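Long-range contacts in putative uncharacterized protein TTHA0988 (Thermus thermophilus, PDB 3OEP), which is of unknown function, combines KipI-like and KipA-like parts in one chain, is probably not an allophanate hydrolase, and may bind ATP: residues Val145-Ala149 against Thr204-Pro208; Phe119-Phe123 against Tyr160-Ser164; Ile80-Gly86 against Leu170-Val176; Glu87-Glu91 against Lys138-Arg142. One frame throughout, in Å; residues are numbered along the deposited sequence. Where two conformers were deposited one is given.

Contact 1: residues Val145-Ala149 against Thr204-Pro208; sequences VPAHA and TPPEP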
loop_
_atom_site.group_PDB
_atom_site.type_symbol
_atom_site.label_atom_id
_atom_site.label_comp_id
_atom_site.label_asym_id
_atom_site.label_seq_id
_atom_site.Cartn_x
_atom_site.Cartn_y
_atom_site.Cartn_z
ATOM N N VAL A 145 14.329 -6.409 -10.288
ATOM C CA VAL A 145 14.035 -6.445 -11.714
ATOM C C VAL A 145 13.996 -4.973 -12.142
ATOM O O VAL A 145 13.449 -4.141 -11.422
ATOM C CB VAL A 145 12.680 -7.117 -11.983
ATOM C CG1 VAL A 145 12.267 -6.966 -13.456
ATOM C CG2 VAL A 145 12.729 -8.601 -11.572
ATOM N N PRO A 146 14.587 -4.636 -13.298
ATOM C CA PRO A 146 14.601 -3.220 -13.675
ATOM C C PRO A 146 13.231 -2.693 -14.103
ATOM O O PRO A 146 12.389 -3.463 -14.564
ATOM C CB PRO A 146 15.596 -3.178 -14.843
ATOM C CG PRO A 146 15.633 -4.557 -15.376
ATOM C CD PRO A 146 15.358 -5.474 -14.233
ATOM N N ALA A 147 13.017 -1.386 -13.946
ATOM C CA ALA A 147 11.827 -0.736 -14.476
ATOM C C ALA A 147 11.724 -1.032 -15.962
ATOM O O ALA A 147 12.744 -1.075 -16.662
ATOM C CB ALA A 147 11.889 0.774 -14.246
ATOM N N HIS A 148 10.488 -1.248 -16.409
ATOM C CA HIS A 148 10.117 -1.461 -17.817
ATOM C C HIS A 148 10.400 -2.866 -18.341
ATOM O O HIS A 148 10.194 -3.135 -19.530
ATOM C CB HIS A 148 10.728 -0.398 -18.734
ATOM C CG HIS A 148 10.622 0.988 -18.185
ATOM N ND1 HIS A 148 9.418 1.552 -17.825
ATOM C CD2 HIS A 148 11.574 1.903 -17.887
ATOM C CE1 HIS A 148 9.632 2.767 -17.354
ATOM N NE2 HIS A 148 10.930 3.007 -17.387
ATOM N N ALA A 149 10.823 -3.766 -17.460
ATOM C CA ALA A 149 11.034 -5.161 -17.836
ATOM C C ALA A 149 9.713 -5.802 -18.258
ATOM O O ALA A 149 8.684 -5.632 -17.601
ATOM C CB ALA A 149 11.668 -5.945 -16.683
ATOM N N THR A 204 15.688 3.004 -23.610
ATOM C CA THR A 204 14.950 2.580 -22.435
ATOM C C THR A 204 14.370 3.826 -21.778
ATOM O O THR A 204 15.101 4.796 -21.564
ATOM C CB THR A 204 15.874 1.857 -21.454
ATOM O OG1 THR A 204 16.449 0.719 -22.104
ATOM C CG2 THR A 204 15.127 1.424 -20.216
ATOM N N PRO A 205 13.061 3.819 -21.469
ATOM C CA PRO A 205 12.494 4.992 -20.805
ATOM C C PRO A 205 13.121 5.200 -19.432
ATOM O O PRO A 205 13.532 4.234 -18.795
ATOM C CB PRO A 205 11.005 4.643 -20.661
ATOM C CG PRO A 205 10.750 3.585 -21.661
ATOM C CD PRO A 205 12.030 2.813 -21.772
ATOM N N PRO A 206 13.191 6.455 -18.973
ATOM C CA PRO A 206 13.697 6.675 -17.618
ATOM C C PRO A 206 12.807 6.031 -16.551
ATOM O O PRO A 206 11.627 5.778 -16.797
ATOM C CB PRO A 206 13.701 8.204 -17.475
ATOM C CG PRO A 206 12.789 8.719 -18.529
ATOM C CD PRO A 206 12.731 7.693 -19.625
ATOM N N GLU A 207 13.369 5.765 -15.376
ATOM C CA GLU A 207 12.561 5.317 -14.249
ATOM C C GLU A 207 11.621 6.448 -13.850
ATOM O O GLU A 207 12.012 7.621 -13.913
ATOM C CB GLU A 207 13.417 4.963 -13.038
ATOM C CG GLU A 207 14.281 3.747 -13.189
ATOM C CD GLU A 207 14.901 3.312 -11.872
ATOM O OE1 GLU A 207 14.629 3.952 -10.829
ATOM O OE2 GLU A 207 15.671 2.332 -11.883
ATOM N N PRO A 208 10.396 6.108 -13.418
ATOM C CA PRO A 208 9.506 7.130 -12.877
ATOM C C PRO A 208 10.198 7.955 -11.798
ATOM O O PRO A 208 10.864 7.401 -10.924
ATOM C CB PRO A 208 8.361 6.319 -12.271
ATOM C CG PRO A 208 8.350 5.043 -13.025
ATOM C CD PRO A 208 9.759 4.780 -13.460
HETATM O O HOH W 1 15.428 0.267 -13.355
#
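Val145 ends the short strand 144-145, and its side chain stays clear of 204-208. Pro146 then opens a type II beta turn that runs to Ala149. The turn is closed by a weak hydrogen bond from Ala149 N to Pro146 O (3.3 Å). Ala147 is the first residue to meet the other loop. Its CB lies 4.0 Å from Glu207 CG. Its backbone also reaches that side chain through a water, which accepts from Ala147 N at 3.0 Å and donates to Glu207 OE2 at 2.5 Å. The other carboxylate oxygen, Glu207 OE1, forms a salt bridge with Arg356.

His148 makes most of the contact. It takes the positive phi (79°) of the third turn position, and its side chain points at the proline-rich segment. His148 NE2 donates to Pro206 O at 2.9 Å, near the plane of the ring. One face of the His148 ring is covered by Pro205, whose CB sits 4.0 Å from the ring centroid in a CH-pi contact. Ala149 turns back into strand 149-153.

Three of the five residues in 204-208 are prolines and so have no backbone NH to donate. The segment therefore offers carbonyls and apolar rings, and the imidazole uses both. Because His148 NE2 is the donor to Pro206 O, this nitrogen carries a proton, though that alone does not fix the charge of the ring.

Contact 2: residues Phe119-Phe123 against Tyr160-Ser164; sequences FTPGF and YPLPS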
loop_
_atom_site.group_PDB
_atom_site.type_symbol
_atom_site.label_atom_id
_atom_site.label_comp_id
_atom_site.label_asym_id
_atom_site.label_seq_id
_atom_site.Cartn_x
_atom_site.Cartn_y
_atom_site.Cartn_z
ATOM N N PHE A 119 -0.076 -4.857 -9.062
ATOM C CA PHE A 119 0.809 -5.575 -8.137
ATOM C C PHE A 119 1.801 -4.580 -7.507
ATOM O O PHE A 119 2.099 -4.628 -6.308
ATOM C CB PHE A 119 1.548 -6.705 -8.847
ATOM C CG PHE A 119 2.355 -7.559 -7.921
ATOM C CD1 PHE A 119 3.725 -7.362 -7.789
ATOM C CD2 PHE A 119 1.742 -8.545 -7.157
ATOM C CE1 PHE A 119 4.473 -8.151 -6.920
ATOM C CE2 PHE A 119 2.479 -9.331 -6.287
ATOM C CZ PHE A 119 3.846 -9.135 -6.168
ATOM N N THR A 120 2.321 -3.696 -8.352
ATOM C CA THR A 120 2.840 -2.394 -7.935
ATOM C C THR A 120 2.050 -1.402 -8.785
ATOM O O THR A 120 1.456 -1.805 -9.785
ATOM C CB THR A 120 4.357 -2.254 -8.189
ATOM O OG1 THR A 120 4.640 -2.399 -9.586
ATOM C CG2 THR A 120 5.138 -3.313 -7.417
ATOM N N PRO A 121 2.014 -0.115 -8.405
ATOM C CA PRO A 121 1.182 0.819 -9.169
ATOM C C PRO A 121 1.388 0.739 -10.693
ATOM O O PRO A 121 2.511 0.829 -11.176
ATOM C CB PRO A 121 1.598 2.179 -8.605
ATOM C CG PRO A 121 1.898 1.866 -7.177
ATOM C CD PRO A 121 2.563 0.517 -7.193
ATOM N N GLY A 122 0.298 0.521 -11.426
ATOM C CA GLY A 122 0.337 0.488 -12.890
ATOM C C GLY A 122 0.794 -0.810 -13.539
ATOM O O GLY A 122 0.788 -0.909 -14.766
ATOM N N PHE A 123 1.162 -1.808 -12.732
ATOM C CA PHE A 123 1.658 -3.113 -13.225
ATOM C C PHE A 123 0.507 -3.933 -13.810
ATOM O O PHE A 123 -0.384 -4.338 -13.066
ATOM C CB PHE A 123 2.272 -3.881 -12.046
ATOM C CG PHE A 123 3.152 -5.057 -12.429
ATOM C CD1 PHE A 123 2.749 -6.007 -13.354
ATOM C CD2 PHE A 123 4.372 -5.237 -11.795
ATOM C CE1 PHE A 123 3.570 -7.089 -13.675
ATOM C CE2 PHE A 123 5.190 -6.316 -12.107
ATOM C CZ PHE A 123 4.790 -7.237 -13.054
ATOM N N TYR A 160 6.910 -4.571 -15.606
ATOM C CA TYR A 160 7.302 -3.963 -14.326
ATOM C C TYR A 160 7.399 -2.445 -14.539
ATOM O O TYR A 160 8.251 -1.993 -15.291
ATOM C CB TYR A 160 8.649 -4.530 -13.850
ATOM C CG TYR A 160 8.609 -5.971 -13.390
ATOM C CD1 TYR A 160 8.637 -6.294 -12.037
ATOM C CD2 TYR A 160 8.551 -7.022 -14.306
ATOM C CE1 TYR A 160 8.599 -7.617 -11.605
ATOM C CE2 TYR A 160 8.512 -8.354 -13.884
ATOM C CZ TYR A 160 8.531 -8.644 -12.531
ATOM O OH TYR A 160 8.496 -9.953 -12.101
ATOM N N PRO A 161 6.531 -1.644 -13.885
ATOM C CA PRO A 161 6.589 -0.192 -14.119
ATOM C C PRO A 161 7.723 0.504 -13.364
ATOM O O PRO A 161 8.167 1.582 -13.773
ATOM C CB PRO A 161 5.235 0.310 -13.592
ATOM C CG PRO A 161 4.416 -0.918 -13.331
ATOM C CD PRO A 161 5.379 -2.002 -13.040
ATOM N N LEU A 162 8.145 -0.116 -12.266
ATOM C CA LEU A 162 9.137 0.411 -11.342
ATOM C C LEU A 162 10.067 -0.738 -10.962
ATOM O O LEU A 162 9.658 -1.908 -11.030
ATOM C CB LEU A 162 8.453 0.905 -10.060
ATOM C CG LEU A 162 7.385 2.002 -10.167
ATOM C CD1 LEU A 162 6.133 1.645 -9.369
ATOM C CD2 LEU A 162 7.936 3.329 -9.708
ATOM N N PRO A 163 11.302 -0.425 -10.542
ATOM C CA PRO A 163 12.170 -1.499 -10.067
ATOM C C PRO A 163 11.558 -2.203 -8.864
ATOM O O PRO A 163 11.027 -1.546 -7.965
ATOM C CB PRO A 163 13.462 -0.774 -9.669
ATOM C CG PRO A 163 13.412 0.535 -10.354
ATOM C CD PRO A 163 11.969 0.888 -10.484
ATOM N N SER A 164 11.597 -3.528 -8.866
ATOM C CA SER A 164 11.063 -4.305 -7.756
ATOM C C SER A 164 11.598 -5.729 -7.784
ATOM O O SER A 164 12.145 -6.173 -8.802
ATOM C CB SER A 164 9.529 -4.323 -7.783
ATOM O OG SER A 164 9.028 -5.198 -8.776
HETATM O O HOH W 2 7.267 -3.224 -10.389
#
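Tyr160 directs its CA-to-CB bond away from 119-123, yet its ring meets Phe123. The edge of the Phe123 ring is turned to the face of Tyr160 in a T-shaped pair, with centroids 4.8 Å apart and planes at 64°. The closest atoms are Phe123 CE2 and Tyr160 CD1 at 3.4 Å. Tyr160 CA also makes an off-centre CH-pi contact with the Phe123 ring.

Pro161 packs into the type II turn of Thr120 to Phe123. Pro161 CG lies 3.4 Å from both Pro121 O and Phe123 N, and its CD lies 3.6 Å from Phe123 CD2. Gly122, with phi 81°, passes close to the same proline ring. Leu162 adds an apolar contact, CD1 to Pro121 CD at 4.3 Å. Its carbonyl faces a water that also hydrogen-bonds Thr120 OG1 (2.9 Å) and Ser164 OG (3.1 Å). This water links the two loops by polar contacts.

Here the loop joining strands 112-117 and 124-127 packs on the loop that follows strand 156-159. All these strands belong to the closed, cyclophilin-like barrel. Tyr160 also packs on strand 149-153, while Gly122 bonds through its backbone to Leu245.

Contact 3: residues Ile80-Gly86 against Leu170-Val176; sequences IPVRYDG and LLGTSLV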
loop_
_atom_site.group_PDB
_atom_site.type_symbol
_atom_site.label_atom_id
_atom_site.label_comp_id
_atom_site.label_asym_id
_atom_site.label_seq_id
_atom_site.Cartn_x
_atom_site.Cartn_y
_atom_site.Cartn_z
ATOM N N ILE A 80 2.419 -1.672 -27.202
ATOM C CA ILE A 80 3.620 -1.614 -26.374
ATOM C C ILE A 80 4.834 -1.994 -27.220
ATOM O O ILE A 80 5.063 -3.178 -27.477
ATOM C CB ILE A 80 3.533 -2.579 -25.162
ATOM C CG1 ILE A 80 2.287 -2.306 -24.311
ATOM C CG2 ILE A 80 4.805 -2.497 -24.295
ATOM C CD1 ILE A 80 2.238 -0.931 -23.690
ATOM N N PRO A 81 5.607 -0.998 -27.682
ATOM C CA PRO A 81 6.866 -1.317 -28.365
ATOM C C PRO A 81 7.830 -1.946 -27.376
ATOM O O PRO A 81 7.916 -1.487 -26.233
ATOM C CB PRO A 81 7.385 0.047 -28.843
ATOM C CG PRO A 81 6.279 1.002 -28.638
ATOM C CD PRO A 81 5.389 0.455 -27.581
ATOM N N VAL A 82 8.539 -2.990 -27.804
ATOM C CA VAL A 82 9.404 -3.772 -26.915
ATOM C C VAL A 82 10.734 -4.100 -27.576
ATOM O O VAL A 82 10.766 -4.522 -28.737
ATOM C CB VAL A 82 8.737 -5.110 -26.531
ATOM C CG1 VAL A 82 9.619 -5.909 -25.550
ATOM C CG2 VAL A 82 7.377 -4.865 -25.949
ATOM N N ARG A 83 11.823 -3.916 -26.833
ATOM C CA ARG A 83 13.140 -4.386 -27.246
ATOM C C ARG A 83 13.350 -5.737 -26.563
ATOM O O ARG A 83 13.344 -5.817 -25.332
ATOM C CB ARG A 83 14.223 -3.402 -26.814
ATOM C CG ARG A 83 15.591 -3.697 -27.411
ATOM C CD ARG A 83 16.731 -3.085 -26.610
ATOM N NE ARG A 83 16.530 -1.666 -26.321
ATOM C CZ ARG A 83 16.454 -1.117 -25.107
ATOM N NH1 ARG A 83 16.561 -1.845 -23.993
ATOM N NH2 ARG A 83 16.266 0.193 -25.003
ATOM N N TYR A 84 13.519 -6.801 -27.352
ATOM C CA TYR A 84 13.622 -8.154 -26.791
ATOM C C TYR A 84 15.070 -8.469 -26.446
ATOM O O TYR A 84 15.743 -9.238 -27.137
ATOM C CB TYR A 84 13.013 -9.193 -27.740
ATOM C CG TYR A 84 11.502 -9.157 -27.734
ATOM C CD1 TYR A 84 10.777 -9.739 -26.696
ATOM C CD2 TYR A 84 10.796 -8.510 -28.742
ATOM C CE1 TYR A 84 9.386 -9.692 -26.672
ATOM C CE2 TYR A 84 9.400 -8.466 -28.730
ATOM C CZ TYR A 84 8.705 -9.061 -27.693
ATOM O OH TYR A 84 7.337 -9.020 -27.665
ATOM N N ASP A 85 15.521 -7.847 -25.357
ATOM C CA ASP A 85 16.888 -7.941 -24.859
ATOM C C ASP A 85 16.910 -8.529 -23.448
ATOM O O ASP A 85 17.882 -8.350 -22.702
ATOM C CB ASP A 85 17.538 -6.548 -24.858
ATOM C CG ASP A 85 16.886 -5.576 -23.857
ATOM O OD1 ASP A 85 15.803 -5.884 -23.306
ATOM O OD2 ASP A 85 17.467 -4.490 -23.617
ATOM N N GLY A 86 15.838 -9.235 -23.084
ATOM C CA GLY A 86 15.670 -9.727 -21.730
ATOM C C GLY A 86 16.754 -10.702 -21.318
ATOM O O GLY A 86 17.195 -11.537 -22.117
ATOM N N LEU A 170 12.285 -12.755 -17.700
ATOM C CA LEU A 170 12.457 -11.457 -18.362
ATOM C C LEU A 170 12.821 -11.618 -19.836
ATOM O O LEU A 170 13.893 -12.135 -20.170
ATOM C CB LEU A 170 13.533 -10.630 -17.653
ATOM C CG LEU A 170 13.411 -10.489 -16.136
ATOM C CD1 LEU A 170 14.499 -9.532 -15.621
ATOM C CD2 LEU A 170 12.026 -10.014 -15.716
ATOM N N LEU A 171 11.916 -11.178 -20.706
ATOM C CA LEU A 171 12.075 -11.309 -22.153
ATOM C C LEU A 171 12.555 -10.030 -22.838
ATOM O O LEU A 171 13.172 -10.092 -23.900
ATOM C CB LEU A 171 10.748 -11.715 -22.797
ATOM C CG LEU A 171 10.103 -13.009 -22.328
ATOM C CD1 LEU A 171 8.967 -13.385 -23.268
ATOM C CD2 LEU A 171 11.152 -14.124 -22.247
ATOM N N GLY A 172 12.257 -8.877 -22.256
ATOM C CA GLY A 172 12.643 -7.627 -22.879
ATOM C C GLY A 172 12.351 -6.398 -22.057
ATOM O O GLY A 172 12.119 -6.478 -20.843
ATOM N N THR A 173 12.370 -5.260 -22.744
ATOM C CA THR A 173 12.237 -3.947 -22.138
ATOM C C THR A 173 11.168 -3.156 -22.884
ATOM O O THR A 173 11.255 -2.990 -24.097
ATOM C CB THR A 173 13.560 -3.171 -22.251
ATOM O OG1 THR A 173 14.620 -3.931 -21.657
ATOM C CG2 THR A 173 13.454 -1.809 -21.568
ATOM N N SER A 174 10.170 -2.655 -22.164
ATOM C CA SER A 174 9.151 -1.808 -22.775
ATOM C C SER A 174 9.767 -0.457 -23.123
ATOM O O SER A 174 10.517 0.111 -22.327
ATOM C CB SER A 174 7.967 -1.610 -21.831
ATOM O OG SER A 174 7.014 -0.708 -22.379
ATOM N N LEU A 175 9.450 0.048 -24.313
ATOM C CA LEU A 175 9.989 1.327 -24.768
ATOM C C LEU A 175 9.026 2.482 -24.467
ATOM O O LEU A 175 9.263 3.631 -24.874
ATOM C CB LEU A 175 10.367 1.255 -26.246
ATOM C CG LEU A 175 11.347 0.117 -26.559
ATOM C CD1 LEU A 175 11.739 0.145 -28.032
ATOM C CD2 LEU A 175 12.587 0.180 -25.666
ATOM N N VAL A 176 7.949 2.157 -23.750
ATOM C CA VAL A 176 7.049 3.152 -23.171
ATOM C C VAL A 176 6.908 2.881 -21.673
ATOM O O VAL A 176 6.903 1.725 -21.237
ATOM C CB VAL A 176 5.654 3.145 -23.841
ATOM C CG1 VAL A 176 5.754 3.609 -25.290
ATOM C CG2 VAL A 176 5.011 1.762 -23.760
#
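Two antiparallel strands pair here, and most of their facing backbone groups are satisfied. Arg83 and Thr173 form the hydrogen-bonded pair: Arg83 N donates to Thr173 O at 2.9 Å, and Thr173 N to Arg83 O at 2.8 Å. The next pair, Val82 with Ser174, is non-hydrogen-bonded, but Val82 CA makes a CA-H...O contact with Thr173 O. Beyond it, Leu175 N donates to Pro81 O at 2.9 Å.

At the other end Tyr84 is the centre of an inverse gamma turn, closed by a weak bond from Asp85 N to Arg83 O. Gly86 N gives a weak bond to Leu171 O (2.9 Å). A CB on Gly86 would clash with Leu170 O and Leu171 C.

The Asp85 carboxylate serves two partners. Asp85 OD1 accepts from Thr173 OG1 at 2.8 Å, and Asp85 OD2 forms a salt bridge with Arg83 NH1, also at 2.8 Å. Arg83 NH2 goes to Gly202 O and Thr204 OG1, while Leu175 CD2 covers one guanidinium face. Ser174 OG donates to Val176 O at 2.7 Å. Tyr84 OH is bound by His107 of helix 100-108.

In the barrel, strand 77-83 sits between strands 169-174 and 194-199. On its other side, strand 169-174 pairs with 149-153, where Leu171 and Gly172 form a classic beta bulge opposite Val150.

Contact 4: residues Glu87-Glu91 against Lys138-Arg142; sequences EDLPE and KPHPR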
loop_
_atom_site.group_PDB
_atom_site.type_symbol
_atom_site.label_atom_id
_atom_site.label_comp_id
_atom_site.label_asym_id
_atom_site.label_seq_id
_atom_site.Cartn_x
_atom_site.Cartn_y
_atom_site.Cartn_z
ATOM N N GLU A 87 17.172 -10.595 -20.058
ATOM C CA GLU A 87 18.259 -11.410 -19.516
ATOM C C GLU A 87 17.938 -12.910 -19.551
ATOM O O GLU A 87 18.846 -13.725 -19.623
ATOM C CB GLU A 87 18.569 -10.974 -18.077
ATOM C CG GLU A 87 19.813 -11.605 -17.454
ATOM C CD GLU A 87 20.090 -11.093 -16.045
ATOM O OE1 GLU A 87 19.935 -9.878 -15.802
ATOM O OE2 GLU A 87 20.462 -11.911 -15.176
ATOM N N ASP A 88 16.652 -13.261 -19.505
ATOM C CA ASP A 88 16.219 -14.664 -19.488
ATOM C C ASP A 88 15.815 -15.217 -20.859
ATOM O O ASP A 88 15.440 -16.388 -20.967
ATOM C CB ASP A 88 15.042 -14.834 -18.525
ATOM C CG ASP A 88 15.401 -14.487 -17.096
ATOM O OD1 ASP A 88 16.520 -14.846 -16.655
ATOM O OD2 ASP A 88 14.563 -13.860 -16.406
ATOM N N LEU A 89 15.895 -14.400 -21.901
ATOM C CA LEU A 89 15.402 -14.814 -23.213
ATOM C C LEU A 89 16.083 -16.103 -23.704
ATOM O O LEU A 89 15.393 -17.041 -24.135
ATOM C CB LEU A 89 15.510 -13.659 -24.225
ATOM C CG LEU A 89 14.922 -13.846 -25.621
ATOM C CD1 LEU A 89 13.463 -14.211 -25.550
ATOM C CD2 LEU A 89 15.109 -12.567 -26.436
ATOM N N PRO A 90 17.426 -16.187 -23.609
ATOM C CA PRO A 90 18.066 -17.439 -24.035
ATOM C C PRO A 90 17.627 -18.677 -23.243
ATOM O O PRO A 90 17.418 -19.737 -23.837
ATOM C CB PRO A 90 19.559 -17.159 -23.827
ATOM C CG PRO A 90 19.682 -15.688 -23.924
ATOM C CD PRO A 90 18.425 -15.142 -23.314
ATOM N N GLU A 91 17.483 -18.540 -21.927
ATOM C CA GLU A 91 17.054 -19.650 -21.070
ATOM C C GLU A 91 15.604 -20.054 -21.333
ATOM O O GLU A 91 15.274 -21.245 -21.348
ATOM C CB GLU A 91 17.208 -19.279 -19.596
ATOM C CG GLU A 91 16.892 -20.415 -18.637
ATOM C CD GLU A 91 16.834 -19.958 -17.197
ATOM O OE1 GLU A 91 17.810 -19.326 -16.736
ATOM O OE2 GLU A 91 15.814 -20.235 -16.529
ATOM N N LYS A 138 10.629 -18.238 -11.854
ATOM C CA LYS A 138 11.905 -18.703 -11.325
ATOM C C LYS A 138 11.723 -19.238 -9.906
ATOM O O LYS A 138 10.886 -18.727 -9.156
ATOM C CB LYS A 138 12.933 -17.568 -11.342
ATOM C CG LYS A 138 13.258 -17.062 -12.743
ATOM C CD LYS A 138 14.167 -15.841 -12.716
ATOM C CE LYS A 138 15.636 -16.228 -12.806
ATOM N NZ LYS A 138 16.023 -16.609 -14.194
ATOM N N PRO A 139 12.488 -20.285 -9.538
ATOM C CA PRO A 139 12.430 -20.819 -8.175
ATOM C C PRO A 139 12.727 -19.762 -7.117
ATOM O O PRO A 139 12.084 -19.744 -6.070
ATOM C CB PRO A 139 13.517 -21.898 -8.163
ATOM C CG PRO A 139 13.727 -22.266 -9.578
ATOM C CD PRO A 139 13.384 -21.071 -10.406
ATOM N N HIS A 140 13.699 -18.898 -7.400
ATOM C CA HIS A 140 14.045 -17.797 -6.515
ATOM C C HIS A 140 13.955 -16.486 -7.284
ATOM O O HIS A 140 14.526 -16.366 -8.367
ATOM C CB HIS A 140 15.456 -17.981 -5.967
ATOM C CG HIS A 140 15.651 -19.264 -5.223
ATOM N ND1 HIS A 140 15.005 -19.540 -4.037
ATOM C CD2 HIS A 140 16.414 -20.348 -5.497
ATOM C CE1 HIS A 140 15.364 -20.738 -3.612
ATOM N NE2 HIS A 140 16.219 -21.250 -4.479
ATOM N N PRO A 141 13.245 -15.495 -6.723
ATOM C CA PRO A 141 13.112 -14.219 -7.422
ATOM C C PRO A 141 14.394 -13.388 -7.409
ATOM O O PRO A 141 15.236 -13.546 -6.520
ATOM C CB PRO A 141 12.013 -13.505 -6.636
ATOM C CG PRO A 141 12.132 -14.046 -5.247
ATOM C CD PRO A 141 12.592 -15.473 -5.400
ATOM N N ARG A 142 14.532 -12.515 -8.401
ATOM C CA ARG A 142 15.567 -11.492 -8.391
ATOM C C ARG A 142 15.216 -10.446 -7.343
ATOM O O ARG A 142 14.051 -10.078 -7.209
ATOM C CB ARG A 142 15.656 -10.793 -9.745
ATOM C CG ARG A 142 16.214 -11.642 -10.854
ATOM C CD ARG A 142 16.467 -10.794 -12.079
ATOM N NE ARG A 142 17.260 -11.504 -13.073
ATOM C CZ ARG A 142 16.766 -12.326 -14.001
ATOM N NH1 ARG A 142 15.461 -12.569 -14.080
ATOM N NH2 ARG A 142 17.593 -12.909 -14.857
HETATM O O HOH W 3 14.402 -17.636 -16.404
#
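Arg142 lays the edge of its guanidinium against two acidic side chains. Arg142 NH1 donates to Asp88 OD2 at 2.8 Å, and Arg142 NH2 donates to Asp88 OD1 at 2.9 Å, so the Asp88 pair is bidentate. Arg142 NH2 also reaches Glu87 OE2 at 3.1 Å. Asp88 OD1 has a second cation, Lys138 NZ, at 3.1 Å. Asp88 OD2 in turn accepts from Leu170 N, which ties the carboxylate to strand 169-174.

Glu91 lies three residues on, in the first turn of helix 89-96. Glu91 OE1 is 4.1 Å from Lys138 NZ, too far for a salt bridge. A water bridges them instead, accepting from Lys138 NZ at 2.9 Å and donating weakly to Glu91 OE2 at 3.0 Å. The closer charge for Glu91 is Arg95 in the same helix.

The nearest CA atoms, those of Asp88 and Lys138, are 10.1 Å apart, so long side chains span the gap. The contact is a surface salt-bridge network centred on Asp88. It joins the start of helix 89-96 to the loop before strand 144-145 by charge, with little apolar packing.

Following the chain, contact 3 opens first, at 80-86, and contact 4 opens directly after it, at 87-91. Contact 2 opens at 119-123, before contact 4 closes at 138-142, so these two cross. Contact 1 opens at 145-149 and closes last, at 204-208. Before that, contact 2 closes at 160-164 and contact 3 at 170-176, so contact 1 crosses both. Contact 3 thus encloses contacts 2 and 4. Residues His148 and Ser174 join contacts 1 and 3, His148 and Tyr160 join contacts 1 and 2, and Asp88 and Leu170 join contacts 3 and 4. Together they tie the barrel to its loops, helix 89-96 and the linker after strand 194-199.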